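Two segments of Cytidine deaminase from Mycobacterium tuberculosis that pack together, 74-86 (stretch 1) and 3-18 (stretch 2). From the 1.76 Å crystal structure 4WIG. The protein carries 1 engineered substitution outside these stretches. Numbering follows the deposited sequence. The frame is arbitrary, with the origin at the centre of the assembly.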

# COMPACT_ATOMS: atom_id res chain seq x y z
N LEU A 74 -9.11 20.09 -9.19
CA LEU A 74 -9.94 21.15 -8.60
C LEU A 74 -11.13 20.63 -7.80
O LEU A 74 -11.55 21.24 -6.81
CB LEU A 74 -10.46 22.07 -9.71
CG LEU A 74 -9.39 22.81 -10.52
CD1 LEU A 74 -10.04 23.77 -11.50
CD2 LEU A 74 -8.41 23.54 -9.62
N ALA A 75 -11.67 19.50 -8.23
CA ALA A 75 -12.88 18.93 -7.65
C ALA A 75 -12.93 17.44 -7.96
O ALA A 75 -12.54 17.04 -9.05
CB ALA A 75 -14.10 19.63 -8.22
N LEU A 76 -13.39 16.66 -6.99
CA LEU A 76 -13.56 15.23 -7.12
C LEU A 76 -14.89 14.75 -6.49
O LEU A 76 -15.25 15.16 -5.40
CB LEU A 76 -12.37 14.51 -6.46
CG LEU A 76 -12.37 12.99 -6.55
CD1 LEU A 76 -10.97 12.44 -6.77
CD2 LEU A 76 -13.00 12.35 -5.32
N ALA A 77 -15.58 13.85 -7.19
CA ALA A 77 -16.72 13.11 -6.64
C ALA A 77 -16.38 11.62 -6.60
O ALA A 77 -15.80 11.09 -7.55
CB ALA A 77 -17.99 13.33 -7.47
N CYS A 78 -16.73 10.96 -5.50
CA CYS A 78 -16.54 9.52 -5.33
C CYS A 78 -17.87 8.91 -4.94
O CYS A 78 -18.53 9.39 -4.03
CB CYS A 78 -15.54 9.27 -4.21
SG CYS A 78 -15.07 7.55 -3.97
N VAL A 79 -18.27 7.85 -5.62
CA VAL A 79 -19.54 7.20 -5.37
C VAL A 79 -19.39 5.69 -5.32
O VAL A 79 -18.44 5.13 -5.87
CB VAL A 79 -20.60 7.58 -6.45
CG1 VAL A 79 -20.80 9.10 -6.49
CG2 VAL A 79 -20.18 7.04 -7.81
N ASP A 80 -20.34 5.04 -4.66
CA ASP A 80 -20.39 3.59 -4.65
C ASP A 80 -21.20 3.05 -5.86
O ASP A 80 -21.61 3.83 -6.71
CB ASP A 80 -20.93 3.11 -3.31
CG ASP A 80 -22.43 3.33 -3.13
OD1 ASP A 80 -23.14 3.75 -4.08
OD2 ASP A 80 -22.89 3.10 -2.00
N GLY A 81 -21.39 1.73 -5.92
CA GLY A 81 -22.09 1.08 -7.03
C GLY A 81 -23.53 1.53 -7.20
O GLY A 81 -24.09 1.42 -8.29
N HIS A 82 -24.12 2.05 -6.13
CA HIS A 82 -25.49 2.56 -6.13
C HIS A 82 -25.56 4.07 -6.41
O HIS A 82 -26.64 4.67 -6.40
CB HIS A 82 -26.13 2.22 -4.78
CG HIS A 82 -26.48 0.77 -4.63
ND1 HIS A 82 -27.74 0.35 -4.27
CD2 HIS A 82 -25.76 -0.35 -4.84
CE1 HIS A 82 -27.78 -0.97 -4.25
NE2 HIS A 82 -26.59 -1.42 -4.60
N GLY A 83 -24.40 4.69 -6.67
CA GLY A 83 -24.33 6.13 -6.92
C GLY A 83 -24.36 7.01 -5.68
O GLY A 83 -24.50 8.24 -5.79
N SER A 84 -24.22 6.41 -4.50
CA SER A 84 -24.21 7.17 -3.25
C SER A 84 -22.82 7.77 -3.00
O SER A 84 -21.82 7.11 -3.24
CB SER A 84 -24.63 6.27 -2.08
OG SER A 84 -25.95 5.79 -2.26
N VAL A 85 -22.77 9.01 -2.54
CA VAL A 85 -21.50 9.73 -2.40
C VAL A 85 -20.72 9.15 -1.22
O VAL A 85 -21.28 8.94 -0.14
CB VAL A 85 -21.70 11.26 -2.23
CG1 VAL A 85 -20.36 11.97 -2.02
CG2 VAL A 85 -22.39 11.84 -3.45
N LEU A 86 -19.44 8.87 -1.47
CA LEU A 86 -18.54 8.32 -0.45
C LEU A 86 -17.47 9.35 -0.10
O LEU A 86 -17.02 10.11 -0.96
CB LEU A 86 -17.85 7.07 -0.98
CG LEU A 86 -18.68 5.82 -1.30
CD1 LEU A 86 -17.76 4.74 -1.86
CD2 LEU A 86 -19.41 5.31 -0.07
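Stretch 2, residues 3-18: DVDWNMLRGNATQAAA

Stretch 2 lies across one face of the strand of stretch 1 as a short helix with a short loop ahead of it. Asp3 to Asp5 precede the helix, which starts at Trp6. Asp5 occupies the N-cap position: its OD2 accepts a hydrogen bond from Met8 N at 3.0 Å and so satisfies one of the free amides of the first turn. The helix axis passes 7.3 Å from the axis of the strand that runs into stretch 1 from earlier in the chain, and the two run in the same general sense, their N-to-C directions 45° apart (signed crossing angle -45°).

The side chains that meet at the centre are mostly small. Along the strand, Ala75, Ala77 and Val79 point toward the helix, while Leu76 and Cys78 point away. The helix answers with Leu9, Ala13 and Ala17, spaced one turn apart and all directed toward the strand. Val4, ahead of the helix, also points toward it.

Ala75 CB is a small bump in a pocket with three walls. Val4 CG1 stands 3.8 Å from Ala75 CB, Trp6 CH2 3.7 Å and Leu9 CD1 3.8 Å, so a single methyl group meets the lead-in segment and the first helical turns together. The CA-to-CB bond of Trp6 points sideways, but the far end of the indole reaches the strand, where the ring edge meets the backbone: Trp6 CZ3 is 3.6 Å from Leu76 O.

At Ala77 the two backbones come close, with Ala77 CA 5.4 Å from Arg10 CA. The Ala77 methyl group rests against the helix backbone itself, its CB 4.0 Å from Leu9 C and 3.9 Å from Arg10 N, and Ala77 CB lies 4.1 Å from Leu9 CB. Ala13 supplies a matching small surface one turn later, with its CB 3.5 Å from Ala77 O.

Val79 is a larger bump and fits beside the next turn of the helix. Its CG2 packs 3.8 Å from Ala13 CB and 3.5 Å from Thr14 N, while Val79 CG1 touches the aliphatic part of Arg10, 3.9 Å from Arg10 CG. Arg10 continues past Val79 to Val85, whose CG2 lies over one face of the guanidinium, 3.4 Å from Arg10 NE.

Beyond Val79 the chain folds into a type I turn from Asp80 to Gly83. Asp80 OD1 accepts from Ser84 N at 2.9 Å and, weakly, from His82 N at 2.8 Å, helping to hold the turn in shape. The turn brings Gly83 alongside Thr14, with Gly83 CA 4.1 Å from Thr14 OG1. That hydroxyl is directed back into its own helix, donating from Thr14 OG1 to Arg10 O at 2.8 Å.

No hydrogen bond joins the two stretches. The 563 Å² buried between them, both sides summed, reflects a fit of shape, with alanine methyls and Val79 set closely against the helix.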

# COMPACT_ATOMS: atom_id res chain seq x y z
N ASP A 3 -19.75 26.90 -9.12
CA ASP A 3 -18.96 26.91 -10.39
C ASP A 3 -18.55 25.51 -10.87
O ASP A 3 -18.29 25.31 -12.05
CB ASP A 3 -17.73 27.81 -10.27
CG ASP A 3 -16.81 27.39 -9.13
OD1 ASP A 3 -15.70 26.90 -9.42
OD2 ASP A 3 -17.21 27.55 -7.96
N VAL A 4 -18.47 24.54 -9.95
CA VAL A 4 -18.23 23.14 -10.32
C VAL A 4 -19.57 22.49 -10.65
O VAL A 4 -20.52 22.62 -9.89
CB VAL A 4 -17.56 22.36 -9.18
CG1 VAL A 4 -17.48 20.86 -9.49
CG2 VAL A 4 -16.17 22.92 -8.89
N ASP A 5 -19.63 21.77 -11.77
CA ASP A 5 -20.83 21.02 -12.13
C ASP A 5 -20.80 19.66 -11.42
O ASP A 5 -20.29 18.68 -11.96
CB ASP A 5 -20.91 20.83 -13.64
CG ASP A 5 -22.24 20.28 -14.11
OD1 ASP A 5 -22.55 20.45 -15.30
OD2 ASP A 5 -23.00 19.69 -13.30
N TRP A 6 -21.32 19.64 -10.20
CA TRP A 6 -21.30 18.44 -9.37
C TRP A 6 -22.15 17.32 -9.95
O TRP A 6 -21.79 16.15 -9.83
CB TRP A 6 -21.72 18.76 -7.93
CG TRP A 6 -20.69 19.58 -7.23
CD1 TRP A 6 -20.77 20.91 -6.92
CD2 TRP A 6 -19.39 19.14 -6.80
NE1 TRP A 6 -19.61 21.32 -6.31
CE2 TRP A 6 -18.74 20.26 -6.23
CE3 TRP A 6 -18.71 17.92 -6.85
CZ2 TRP A 6 -17.45 20.19 -5.68
CZ3 TRP A 6 -17.40 17.84 -6.30
CH2 TRP A 6 -16.80 18.98 -5.74
N ASN A 7 -23.27 17.68 -10.56
CA ASN A 7 -24.12 16.70 -11.22
C ASN A 7 -23.36 15.95 -12.31
O ASN A 7 -23.46 14.73 -12.43
CB ASN A 7 -25.38 17.37 -11.79
CG ASN A 7 -26.39 16.36 -12.31
OD1 ASN A 7 -26.75 16.39 -13.48
ND2 ASN A 7 -26.81 15.43 -11.44
N MET A 8 -22.57 16.69 -13.09
CA MET A 8 -21.71 16.10 -14.11
C MET A 8 -20.61 15.21 -13.50
O MET A 8 -20.35 14.12 -13.99
CB MET A 8 -21.10 17.20 -14.98
CG MET A 8 -20.09 16.71 -16.02
SD MET A 8 -18.40 16.46 -15.43
CE MET A 8 -17.92 18.12 -14.95
N LEU A 9 -19.95 15.68 -12.45
CA LEU A 9 -18.86 14.92 -11.84
C LEU A 9 -19.38 13.65 -11.18
O LEU A 9 -18.80 12.58 -11.33
CB LEU A 9 -18.12 15.75 -10.80
CG LEU A 9 -17.02 16.65 -11.32
CD1 LEU A 9 -16.39 17.34 -10.12
CD2 LEU A 9 -15.99 15.84 -12.11
N ARG A 10 -20.48 13.79 -10.46
CA ARG A 10 -21.12 12.66 -9.81
C ARG A 10 -21.56 11.63 -10.85
O ARG A 10 -21.43 10.42 -10.64
CB ARG A 10 -22.29 13.16 -8.96
CG ARG A 10 -22.52 12.39 -7.68
CD ARG A 10 -23.71 12.93 -6.90
NE ARG A 10 -23.35 13.93 -5.89
CZ ARG A 10 -24.20 14.46 -5.02
NH1 ARG A 10 -25.48 14.11 -5.03
NH2 ARG A 10 -23.77 15.34 -4.13
N GLY A 11 -22.06 12.10 -11.98
CA GLY A 11 -22.49 11.20 -13.05
C GLY A 11 -21.35 10.42 -13.66
O GLY A 11 -21.46 9.21 -13.89
N ASN A 12 -20.24 11.10 -13.91
CA ASN A 12 -19.06 10.46 -14.44
C ASN A 12 -18.45 9.48 -13.43
O ASN A 12 -17.92 8.43 -13.81
CB ASN A 12 -18.02 11.51 -14.89
CG ASN A 12 -18.34 12.12 -16.24
OD1 ASN A 12 -19.07 13.12 -16.34
ND2 ASN A 12 -17.82 11.53 -17.28
N ALA A 13 -18.53 9.82 -12.14
CA ALA A 13 -18.07 8.92 -11.08
C ALA A 13 -18.92 7.63 -11.08
O ALA A 13 -18.38 6.53 -10.99
CB ALA A 13 -18.14 9.60 -9.74
N THR A 14 -20.23 7.79 -11.21
CA THR A 14 -21.16 6.66 -11.29
C THR A 14 -20.83 5.76 -12.48
O THR A 14 -20.74 4.53 -12.35
CB THR A 14 -22.61 7.19 -11.36
OG1 THR A 14 -22.83 8.06 -10.25
CG2 THR A 14 -23.62 6.05 -11.34
N GLN A 15 -20.61 6.37 -13.64
CA GLN A 15 -20.23 5.64 -14.84
C GLN A 15 -18.91 4.90 -14.61
O GLN A 15 -18.76 3.75 -14.99
CB GLN A 15 -20.13 6.60 -16.03
CG GLN A 15 -20.28 5.95 -17.39
CD GLN A 15 -19.12 5.05 -17.77
OE1 GLN A 15 -19.32 3.89 -18.15
NE2 GLN A 15 -17.91 5.58 -17.66
N ALA A 16 -17.95 5.57 -13.96
CA ALA A 16 -16.66 4.98 -13.68
C ALA A 16 -16.77 3.72 -12.82
O ALA A 16 -16.07 2.74 -13.04
CB ALA A 16 -15.73 6.00 -13.03
N ALA A 17 -17.68 3.73 -11.85
CA ALA A 17 -17.89 2.63 -10.92
C ALA A 17 -18.30 1.34 -11.62
O ALA A 17 -18.01 0.25 -11.12
CB ALA A 17 -18.93 3.00 -9.89
N ALA A 18 -18.94 1.47 -12.79
CA ALA A 18 -19.38 0.31 -13.55
C ALA A 18 -18.20 -0.53 -14.03
O ALA A 18 -18.34 -1.73 -14.28
CB ALA A 18 -20.25 0.73 -14.73